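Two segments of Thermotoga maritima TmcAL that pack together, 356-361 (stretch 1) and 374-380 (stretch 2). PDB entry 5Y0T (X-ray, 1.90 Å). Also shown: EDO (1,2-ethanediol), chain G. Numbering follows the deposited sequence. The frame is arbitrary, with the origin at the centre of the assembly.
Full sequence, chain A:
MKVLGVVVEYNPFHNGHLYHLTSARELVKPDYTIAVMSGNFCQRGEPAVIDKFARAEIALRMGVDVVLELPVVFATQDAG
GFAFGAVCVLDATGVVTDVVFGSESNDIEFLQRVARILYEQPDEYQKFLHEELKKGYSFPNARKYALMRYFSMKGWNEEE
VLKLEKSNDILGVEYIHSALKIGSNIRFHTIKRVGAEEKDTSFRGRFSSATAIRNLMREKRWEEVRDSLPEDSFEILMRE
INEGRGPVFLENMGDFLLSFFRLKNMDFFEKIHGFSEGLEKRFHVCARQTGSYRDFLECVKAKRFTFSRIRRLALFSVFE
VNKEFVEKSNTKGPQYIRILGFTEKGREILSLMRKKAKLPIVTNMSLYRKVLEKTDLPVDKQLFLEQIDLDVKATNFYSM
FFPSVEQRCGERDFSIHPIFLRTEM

Stretch 1 356-361: KAKLPI
Stretch 2 (374-380) KTDLPVD

Two loops can pack against each other without a single hydrogen bond between them, provided that their side chains fit, and the contact between residues 356-361 and 374-380 of TmcAL illustrates the principle on a small scale. Only 238 Å² is buried, both sides summed, and no hydrogen bond crosses. Each segment emerges from a helix: Ala357 and Thr375 are the first residues to leave helical phi/psi, at -72/150 and -67/143. Neither segment as a whole is a regular helix or strand, though Ile361, at the end of the first, has strand geometry (phi/psi -98/126). The register is set by Leu359 beside Leu377, with CA atoms 6.5 Å apart, and by Pro360 beside Thr375, CA to CA 6.6 Å; so between these two pairs one segment advances as the other goes back.

The principal bump is the side chain of Leu377. Its CA-to-CB bond points toward the first segment, and an m,t rotamer (chi1 -68°, chi2 167°) carries CD1 onto the backbone between Lys358 and Pro360. There CD1 lies 3.6 Å from Lys358 C, 3.3 Å from Leu359 C and 3.5 Å from Pro360 N, with Ala357 O a little farther from CD1 at 4.1 Å. The neighbouring side chains are turned so as to leave the main chain open to this methyl: the CA-to-CB bonds of Lys358 (phi/psi -101/-2) and Leu359 (-129/152) point away, while that of Ala357 points sideways.

The reciprocal bump is Pro360, at phi/psi -60/139 and with a C-gamma exo ring. It is buried, and three residues of the second segment, all with CA-to-CB bonds pointing toward the first, form its surroundings. Pro360 CD lies 3.6 Å from Val379 CG1 and 4.0 Å from Leu377 CD1, while Pro360 CG approaches Thr375 OG1 at 3.7 Å. The ring therefore occupies a hollow lined by the side chains of Leu377, Val379 and Thr375, the last offering its methyl as well as its hydroxyl: Thr375 CG2 is 4.0 Å from Pro360 CG. Val379 adopts chi1 -59° (m), and its CG1 also meets Leu359 CD2 at 4.3 Å, a looser apolar contact; Leu359 itself is m,t, with chi1 -67° and chi2 174°.

The hollow is braced from within its own segment. Thr375, with chi1 -175° (t), accepts a hydrogen bond at OG1 from Leu377 N, 3.1 Å away with an N-H...O angle of 161°, so the oxygen facing the proline ring is already engaged in a polar interaction. Two residues on, Val379 N donates to Leu377 O at 2.7 Å, closing a tight turn around Pro378 (phi/psi -82/61, C-gamma endo), whose CA-to-CB bond points away from the first segment. Asp380 (chi1 -178°, t) then stands at the N-cap position and its side chain caps a backbone nitrogen just past the segment.

A 1,2-ethanediol molecule, probably from the crystallisation liquor, sits alongside: its C1 is 3.6 Å from Leu359 CD2, and its O1 makes a weak hydrogen bond to Pro378 O at 3.4 Å.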

ATOM      1  N   LYS A 356      -8.051 -12.672  38.397  1.00 19.91           N
ATOM      2  CA  LYS A 356      -6.747 -12.121  38.787  1.00 21.49           C
ATOM      3  C   LYS A 356      -6.013 -11.249  37.759  1.00 23.28           C
ATOM      4  O   LYS A 356      -5.005 -10.617  38.096  1.00 22.59           O
ATOM      5  CB  LYS A 356      -5.826 -13.281  39.183  1.00 25.11           C
ATOM      6  CG  LYS A 356      -6.335 -14.089  40.371  1.00 33.58           C
ATOM      7  CD  LYS A 356      -5.242 -14.999  40.926  1.00 47.06           C
ATOM      8  CE  LYS A 356      -5.656 -15.651  42.247  1.00 55.69           C
ATOM      9  NZ  LYS A 356      -6.015 -14.647  43.297  1.00 61.76           N
ATOM     10  N   ALA A 357      -6.513 -11.180  36.527  1.00 20.42           N
ATOM     11  CA  ALA A 357      -5.728 -10.541  35.465  1.00 20.27           C
ATOM     12  C   ALA A 357      -5.669  -9.032  35.650  1.00 23.00           C
ATOM     13  O   ALA A 357      -6.579  -8.441  36.217  1.00 21.70           O
ATOM     14  CB  ALA A 357      -6.287 -10.867  34.101  1.00 19.33           C
ATOM     15  N   LYS A 358      -4.575  -8.428  35.194  1.00 19.07           N
ATOM     16  CA  LYS A 358      -4.375  -6.986  35.312  1.00 23.76           C
ATOM     17  C   LYS A 358      -4.683  -6.258  34.010  1.00 25.41           C
ATOM     18  O   LYS A 358      -4.541  -5.048  33.948  1.00 23.15           O
ATOM     19  CB  LYS A 358      -2.929  -6.669  35.737  1.00 24.87           C
ATOM     20  CG  LYS A 358      -2.380  -7.531  36.881  1.00 39.86           C
ATOM     21  CD  LYS A 358      -0.848  -7.407  36.967  1.00 45.79           C
ATOM     22  CE  LYS A 358      -0.251  -8.430  37.928  1.00 50.98           C
ATOM     23  NZ  LYS A 358       1.143  -8.061  38.309  1.00 55.17           N
ATOM     24  N   LEU A 359      -5.046  -7.007  32.967  1.00 23.44           N
ATOM     25  CA  LEU A 359      -5.472  -6.429  31.689  1.00 23.19           C
ATOM     26  C   LEU A 359      -6.801  -7.055  31.297  1.00 24.05           C
ATOM     27  O   LEU A 359      -7.060  -8.198  31.666  1.00 19.73           O
ATOM     28  CB  LEU A 359      -4.438  -6.684  30.579  1.00 14.42           C
ATOM     29  CG  LEU A 359      -3.061  -6.013  30.667  1.00 20.52           C
ATOM     30  CD1 LEU A 359      -2.150  -6.519  29.550  1.00 15.98           C
ATOM     31  CD2 LEU A 359      -3.237  -4.500  30.583  1.00 22.56           C
ATOM     32  N   PRO A 360      -7.637  -6.322  30.536  1.00 21.45           N
ATOM     33  CA  PRO A 360      -8.912  -6.858  30.040  1.00 21.89           C
ATOM     34  C   PRO A 360      -8.679  -8.089  29.174  1.00 21.25           C
ATOM     35  O   PRO A 360      -7.737  -8.103  28.385  1.00 24.04           O
ATOM     36  CB  PRO A 360      -9.487  -5.704  29.200  1.00 21.72           C
ATOM     37  CG  PRO A 360      -8.804  -4.490  29.708  1.00 26.23           C
ATOM     38  CD  PRO A 360      -7.420  -4.936  30.090  1.00 21.34           C
ATOM     39  N   ILE A 361      -9.514  -9.106  29.330  1.00 17.77           N
ATOM     40  CA  ILE A 361      -9.375 -10.328  28.549  1.00 18.08           C
ATOM     41  C   ILE A 361     -10.347 -10.290  27.374  1.00 25.19           C
ATOM     42  O   ILE A 361     -11.544 -10.073  27.560  1.00 22.28           O
ATOM     43  CB  ILE A 361      -9.636 -11.570  29.429  1.00 19.80           C
ATOM     44  CG1 ILE A 361      -8.515 -11.713  30.459  1.00 26.25           C
ATOM     45  CG2 ILE A 361      -9.748 -12.831  28.583  1.00 20.37           C
ATOM     46  CD1 ILE A 361      -8.908 -12.525  31.676  1.00 24.42           C
ATOM     47  N   LYS A 374     -16.365  -1.106  29.269  1.00 23.49           N
ATOM     48  CA  LYS A 374     -16.831  -1.464  30.602  1.00 32.00           C
ATOM     49  C   LYS A 374     -15.760  -1.883  31.615  1.00 29.70           C
ATOM     50  O   LYS A 374     -16.065  -2.031  32.800  1.00 23.90           O
ATOM     51  CB  LYS A 374     -17.886  -2.573  30.475  1.00 32.89           C
ATOM     52  CG  LYS A 374     -19.138  -2.098  29.733  1.00 41.26           C
ATOM     53  CD  LYS A 374     -20.244  -3.146  29.692  1.00 47.17           C
ATOM     54  CE  LYS A 374     -19.938  -4.235  28.684  1.00 52.83           C
ATOM     55  NZ  LYS A 374     -21.196  -4.820  28.147  1.00 53.80           N
ATOM     56  N   THR A 375     -14.508  -2.021  31.192  1.00 26.70           N
ATOM     57  CA  THR A 375     -13.518  -2.576  32.113  1.00 25.67           C
ATOM     58  C   THR A 375     -13.247  -1.631  33.292  1.00 23.15           C
ATOM     59  O   THR A 375     -13.274  -0.410  33.139  1.00 25.50           O
ATOM     60  CB  THR A 375     -12.186  -2.931  31.398  1.00 27.45           C
ATOM     61  OG1 THR A 375     -11.310  -3.569  32.332  1.00 25.71           O
ATOM     62  CG2 THR A 375     -11.503  -1.694  30.796  1.00 26.79           C
ATOM     63  N   ASP A 376     -13.039  -2.217  34.473  1.00 24.60           N
ATOM     64  CA  ASP A 376     -12.599  -1.481  35.666  1.00 25.27           C
ATOM     65  C   ASP A 376     -11.102  -1.166  35.602  1.00 26.96           C
ATOM     66  O   ASP A 376     -10.606  -0.343  36.351  1.00 27.68           O
ATOM     67  CB  ASP A 376     -12.867  -2.285  36.945  1.00 33.23           C
ATOM     68  CG  ASP A 376     -14.331  -2.296  37.348  1.00 47.47           C
ATOM     69  OD1 ASP A 376     -15.116  -1.490  36.802  1.00 44.87           O
ATOM     70  OD2 ASP A 376     -14.689  -3.107  38.232  1.00 53.67           O
ATOM     71  N   LEU A 377     -10.385  -1.864  34.730  1.00 23.04           N
ATOM     72  CA  LEU A 377      -8.928  -1.769  34.680  1.00 24.23           C
ATOM     73  C   LEU A 377      -8.506  -0.481  33.985  1.00 23.03           C
ATOM     74  O   LEU A 377      -9.007  -0.173  32.916  1.00 21.10           O
ATOM     75  CB  LEU A 377      -8.343  -2.993  33.955  1.00 23.41           C
ATOM     76  CG  LEU A 377      -8.521  -4.296  34.750  1.00 27.94           C
ATOM     77  CD1 LEU A 377      -8.228  -5.529  33.911  1.00 23.64           C
ATOM     78  CD2 LEU A 377      -7.625  -4.277  35.980  1.00 25.43           C
ATOM     79  N   PRO A 378      -7.564   0.264  34.580  1.00 25.70           N
ATOM     80  CA  PRO A 378      -7.281   1.613  34.073  1.00 23.33           C
ATOM     81  C   PRO A 378      -6.356   1.606  32.866  1.00 24.78           C
ATOM     82  O   PRO A 378      -5.258   2.167  32.905  1.00 22.09           O
ATOM     83  CB  PRO A 378      -6.617   2.295  35.273  1.00 29.29           C
ATOM     84  CG  PRO A 378      -5.909   1.164  35.966  1.00 26.26           C
ATOM     85  CD  PRO A 378      -6.824  -0.030  35.821  1.00 27.06           C
ATOM     86  N   VAL A 379      -6.796   0.966  31.794  1.00 21.34           N
ATOM     87  CA  VAL A 379      -5.977   0.886  30.589  1.00 22.49           C
ATOM     88  C   VAL A 379      -5.976   2.214  29.831  1.00 25.74           C
ATOM     89  O   VAL A 379      -6.801   3.109  30.075  1.00 22.99           O
ATOM     90  CB  VAL A 379      -6.458  -0.244  29.668  1.00 19.33           C
ATOM     91  CG1 VAL A 379      -6.386  -1.553  30.402  1.00 19.76           C
ATOM     92  CG2 VAL A 379      -7.915   0.006  29.235  1.00 24.27           C
ATOM     93  N   ASP A 380      -5.014   2.347  28.930  1.00 22.74           N
ATOM     94  CA  ASP A 380      -4.970   3.477  28.017  1.00 25.89           C
ATOM     95  C   ASP A 380      -5.888   3.129  26.853  1.00 24.09           C
ATOM     96  O   ASP A 380      -5.591   2.228  26.061  1.00 20.66           O
ATOM     97  CB  ASP A 380      -3.529   3.708  27.557  1.00 21.33           C
ATOM     98  CG  ASP A 380      -3.371   4.900  26.631  1.00 24.53           C
ATOM     99  OD1 ASP A 380      -4.261   5.163  25.804  1.00 25.46           O
ATOM    100  OD2 ASP A 380      -2.315   5.558  26.722  1.00 24.36           O
TER
HETATM  101  C1  EDO G1003      -2.424  -1.062  31.358  1.00 34.59           C
HETATM  102  O1  EDO G1003      -3.217  -0.549  32.446  1.00 45.90           O
HETATM  103  C2  EDO G1003      -0.953  -0.693  31.569  1.00 33.06           C
HETATM  104  O2  EDO G1003      -0.678   0.592  30.960  1.00 30.77           O